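Local coordinates for protein fatty acid biosynthesis transcriptional regulator (Streptococcus pneumoniae, PDB 6JBX) that binds DNA as a MarR-family transcription factor and, with acyl-ACP as co-repressor, represses the pneumococcal fatty acid synthesis pathway, at residues Ile28-Leu33 and Ile41-Met46. Residues are numbered along the deposited sequence; the frame is centred on the assembly and turned at random.
Sequences IEEVNL and ISIKEM. With nucleotides of chain C.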
ATOM      1  N   ILE A  28       1.467   7.436   4.774  1.00 31.43           N
ATOM      2  CA  ILE A  28       1.058   7.816   6.107  1.00 27.36           C
ATOM      3  C   ILE A  28       1.856   7.017   7.144  1.00 27.24           C
ATOM      4  O   ILE A  28       2.283   7.574   8.149  1.00 26.96           O
ATOM      5  CB  ILE A  28      -0.460   7.659   6.278  1.00 31.40           C
ATOM      6  CG1 ILE A  28      -1.167   8.745   5.468  1.00 30.90           C
ATOM      7  CG2 ILE A  28      -0.828   7.705   7.762  1.00 31.49           C
ATOM      8  CD1 ILE A  28      -2.659   8.625   5.409  1.00 33.00           C
ATOM      9  N   GLU A  29       2.115   5.755   6.901  1.00 27.44           N
ATOM     10  CA  GLU A  29       2.900   4.977   7.837  1.00 33.42           C
ATOM     11  C   GLU A  29       4.352   5.485   7.902  1.00 30.65           C
ATOM     12  O   GLU A  29       4.943   5.540   8.955  1.00 32.21           O
ATOM     13  CB  GLU A  29       2.927   3.511   7.432  1.00 34.44           C
ATOM     14  CG  GLU A  29       1.576   2.827   7.501  1.00 45.14           C
ATOM     15  CD  GLU A  29       1.669   1.313   7.336  1.00 47.40           C
ATOM     16  OE1 GLU A  29       2.249   0.846   6.325  1.00 48.40           O
ATOM     17  OE2 GLU A  29       1.208   0.615   8.240  1.00 57.42           O
ATOM     18  N   GLU A  30       4.919   5.792   6.765  1.00 29.07           N
ATOM     19  CA  GLU A  30       6.259   6.322   6.709  1.00 34.55           C
ATOM     20  C   GLU A  30       6.316   7.668   7.456  1.00 33.91           C
ATOM     21  O   GLU A  30       7.234   7.878   8.191  1.00 32.46           O
ATOM     22  CB  GLU A  30       6.727   6.432   5.264  1.00 34.97           C
ATOM     23  CG  GLU A  30       8.044   7.183   5.126  1.00 42.49           C
ATOM     24  CD  GLU A  30       9.252   6.451   4.554  1.00 42.17           C
ATOM     25  OE1 GLU A  30      10.332   7.083   4.508  1.00 49.53           O
ATOM     26  OE2 GLU A  30       9.130   5.260   4.123  1.00 40.31           O
ATOM     27  N   VAL A  31       5.329   8.533   7.299  1.00 33.56           N
ATOM     28  CA  VAL A  31       5.306   9.832   7.961  1.00 35.73           C
ATOM     29  C   VAL A  31       5.235   9.627   9.479  1.00 36.81           C
ATOM     30  O   VAL A  31       5.875  10.343  10.230  1.00 32.93           O
ATOM     31  CB  VAL A  31       4.124  10.708   7.494  1.00 37.82           C
ATOM     32  CG1 VAL A  31       3.784  11.849   8.465  1.00 38.25           C
ATOM     33  CG2 VAL A  31       4.379  11.260   6.121  1.00 34.64           C
ATOM     34  N   ASN A  32       4.447   8.685   9.917  1.00 32.90           N
ATOM     35  CA  ASN A  32       4.381   8.406  11.348  1.00 37.88           C
ATOM     36  C   ASN A  32       5.748   7.921  11.898  1.00 37.15           C
ATOM     37  O   ASN A  32       6.117   8.266  13.027  1.00 31.92           O
ATOM     38  CB  ASN A  32       3.312   7.363  11.633  1.00 34.83           C
ATOM     39  CG  ASN A  32       3.268   6.929  13.077  1.00 38.25           C
ATOM     40  OD1 ASN A  32       3.665   5.808  13.416  1.00 36.02           O
ATOM     41  ND2 ASN A  32       2.747   7.804  13.910  1.00 38.45           N
ATOM     42  N   LEU A  33       6.488   7.093  11.158  1.00 33.55           N
ATOM     43  CA  LEU A  33       7.821   6.631  11.612  1.00 31.92           C
ATOM     44  C   LEU A  33       8.818   7.809  11.621  1.00 31.92           C
ATOM     45  O   LEU A  33       9.563   7.939  12.584  1.00 30.75           O
ATOM     46  CB  LEU A  33       8.376   5.532  10.709  1.00 33.62           C
ATOM     47  CG  LEU A  33       7.738   4.141  10.767  1.00 35.45           C
ATOM     48  CD1 LEU A  33       8.276   3.341   9.599  1.00 35.73           C
ATOM     49  CD2 LEU A  33       8.038   3.420  12.070  1.00 40.34           C
ATOM     50  N   ILE A  41      14.463   5.312   9.611  1.00 30.88           N
ATOM     51  CA  ILE A  41      13.897   4.021   9.224  1.00 30.58           C
ATOM     52  C   ILE A  41      12.677   4.278   8.329  1.00 30.09           C
ATOM     53  O   ILE A  41      11.723   4.930   8.730  1.00 26.46           O
ATOM     54  CB  ILE A  41      13.523   3.181  10.456  1.00 35.18           C
ATOM     55  CG1 ILE A  41      14.755   2.663  11.199  1.00 37.29           C
ATOM     56  CG2 ILE A  41      12.605   2.019  10.077  1.00 36.31           C
ATOM     57  CD1 ILE A  41      15.632   1.742  10.362  1.00 37.71           C
ATOM     58  N   SER A  42      12.760   3.793   7.115  1.00 29.17           N
ATOM     59  CA  SER A  42      11.697   3.880   6.155  1.00 31.60           C
ATOM     60  C   SER A  42      10.658   2.786   6.426  1.00 31.92           C
ATOM     61  O   SER A  42      10.926   1.794   7.135  1.00 28.53           O
ATOM     62  CB  SER A  42      12.251   3.669   4.769  1.00 32.35           C
ATOM     63  OG  SER A  42      12.448   2.260   4.606  1.00 31.07           O
ATOM     64  N   ILE A  43       9.500   2.910   5.780  1.00 31.85           N
ATOM     65  CA  ILE A  43       8.469   1.898   5.982  1.00 30.66           C
ATOM     66  C   ILE A  43       8.959   0.558   5.430  1.00 29.45           C
ATOM     67  O   ILE A  43       8.670  -0.474   6.030  1.00 30.90           O
ATOM     68  CB  ILE A  43       7.095   2.319   5.408  1.00 34.08           C
ATOM     69  CG1 ILE A  43       6.010   1.307   5.784  1.00 37.42           C
ATOM     70  CG2 ILE A  43       7.131   2.543   3.881  1.00 31.34           C
ATOM     71  CD1 ILE A  43       5.668   1.247   7.259  1.00 41.93           C
ATOM     72  N   LYS A  44       9.736   0.539   4.354  1.00 29.85           N
ATOM     73  CA  LYS A  44      10.248  -0.743   3.831  1.00 31.79           C
ATOM     74  C   LYS A  44      11.277  -1.364   4.777  1.00 39.39           C
ATOM     75  O   LYS A  44      11.249  -2.587   4.993  1.00 41.70           O
ATOM     76  CB  LYS A  44      10.865  -0.585   2.448  1.00 35.06           C
ATOM     77  CG  LYS A  44       9.854  -0.250   1.369  1.00 40.78           C
ATOM     78  CD  LYS A  44       8.749  -1.262   1.375  1.00 52.15           C
ATOM     79  CE  LYS A  44       7.788  -1.135   0.221  1.00 61.94           C
ATOM     80  NZ  LYS A  44       6.497  -1.764   0.598  1.00 71.34           N
ATOM     81  N   GLU A  45      12.122  -0.552   5.404  1.00 34.62           N
ATOM     82  CA  GLU A  45      13.040  -1.105   6.399  1.00 34.20           C
ATOM     83  C   GLU A  45      12.236  -1.595   7.598  1.00 32.22           C
ATOM     84  O   GLU A  45      12.598  -2.604   8.195  1.00 31.19           O
ATOM     85  CB  GLU A  45      14.093  -0.099   6.900  1.00 32.97           C
ATOM     86  CG  GLU A  45      15.111   0.296   5.840  1.00 36.57           C
ATOM     87  CD  GLU A  45      15.966   1.507   6.215  1.00 44.03           C
ATOM     88  OE1 GLU A  45      17.227   1.385   6.148  1.00 41.93           O
ATOM     89  OE2 GLU A  45      15.379   2.578   6.580  1.00 39.63           O
ATOM     90  N   MET A  46      11.175  -0.879   7.954  1.00 30.58           N
ATOM     91  CA  MET A  46      10.337  -1.321   9.075  1.00 34.49           C
ATOM     92  C   MET A  46       9.761  -2.711   8.764  1.00 34.17           C
ATOM     93  O   MET A  46       9.656  -3.537   9.656  1.00 36.48           O
ATOM     94  CB  MET A  46       9.222  -0.318   9.350  1.00 31.84           C
ATOM     95  CG  MET A  46       8.466  -0.545  10.623  1.00 38.96           C
ATOM     96  SD  MET A  46       9.405  -0.412  12.170  1.00 46.59           S
ATOM     97  CE  MET A  46       9.308  -2.133  12.646  1.00 46.29           C
TER
ATOM     98  P    DG C  13      14.822   1.711   1.620  1.00 48.51           P
ATOM     99  OP1  DG C  13      13.603   1.901   2.413  1.00 43.70           O
ATOM    100  OP2  DG C  13      15.974   0.879   2.122  1.00 41.55           O
ATOM    101  O5'  DG C  13      14.366   1.101   0.231  1.00 43.12           O
ATOM    102  C5'  DG C  13      13.194   1.592  -0.430  1.00 37.48           C
ATOM    103  C4'  DG C  13      13.035   0.807  -1.705  1.00 40.82           C
ATOM    104  O4'  DG C  13      14.120   1.186  -2.568  1.00 39.02           O
ATOM    105  C3'  DG C  13      13.130  -0.725  -1.559  1.00 44.20           C
ATOM    106  O3'  DG C  13      11.937  -1.285  -2.119  1.00 51.46           O
ATOM    107  C2'  DG C  13      14.410  -1.094  -2.287  1.00 37.68           C
ATOM    108  C1'  DG C  13      14.552   0.061  -3.283  1.00 39.19           C
ATOM    109  N9   DG C  13      15.877   0.381  -3.788  1.00 35.41           N
ATOM    110  C8   DG C  13      17.030   0.569  -3.062  1.00 35.71           C
ATOM    111  N7   DG C  13      18.050   0.916  -3.798  1.00 39.21           N
ATOM    112  C5   DG C  13      17.525   1.018  -5.080  1.00 36.67           C
ATOM    113  C6   DG C  13      18.147   1.364  -6.296  1.00 35.53           C
ATOM    114  O6   DG C  13      19.336   1.655  -6.503  1.00 38.51           O
ATOM    115  N1   DG C  13      17.252   1.310  -7.359  1.00 39.56           N
ATOM    116  C2   DG C  13      15.919   0.995  -7.258  1.00 42.57           C
ATOM    117  N2   DG C  13      15.214   1.015  -8.394  1.00 42.46           N
ATOM    118  N3   DG C  13      15.319   0.687  -6.123  1.00 41.83           N
ATOM    119  C4   DG C  13      16.187   0.675  -5.089  1.00 37.50           C
TER
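In the winged helix-turn-helix region of this MarR-family regulator, helix 11-34 packs through Glu29, Glu30 and Leu33 against Ile43 and Met46 at the start of helix 43-54. Glu30 OE2 takes the backbone N-H of Ile43 at 2.9 Å; the bond is almost straight (174°), with the donor above the carboxylate plane, 56° out of it. Glu30 CG stands anti to the backbone N, and a bend at chi2 (118°) brings CD to the first turn of the helix, where OE2 also touches Ile43 CG2 at 3.4 Å. Its other oxygen, OE1, forms a salt bridge with Arg34. Beside it, Ile43 CD1 rests 3.6 Å from Glu29 CB and also meets Glu29 OE1, the two side chains crossing obliquely. Leu33 CD1 touches both Ile43 CD1 and Met46 CB, 3.8 Å from the latter, and CD2 approaches Met46 SD. In the capping box, Ser42 OG accepts from Glu45 N (2.9 Å), and Glu45 OE2 accepts from Ser42 N in return, through its anti lone pair (2.9 Å). Ser42 OG also donates to OP1 of DG13 of chain C, at a short 2.5 Å, a direct link from this helix start to the DNA backbone. Around this buried joint, helix 105-125 meets Glu29 through Phe117 and His118 and Met46 through His114, while helix 71-84 packs on Ile41 and Glu45 through Leu81.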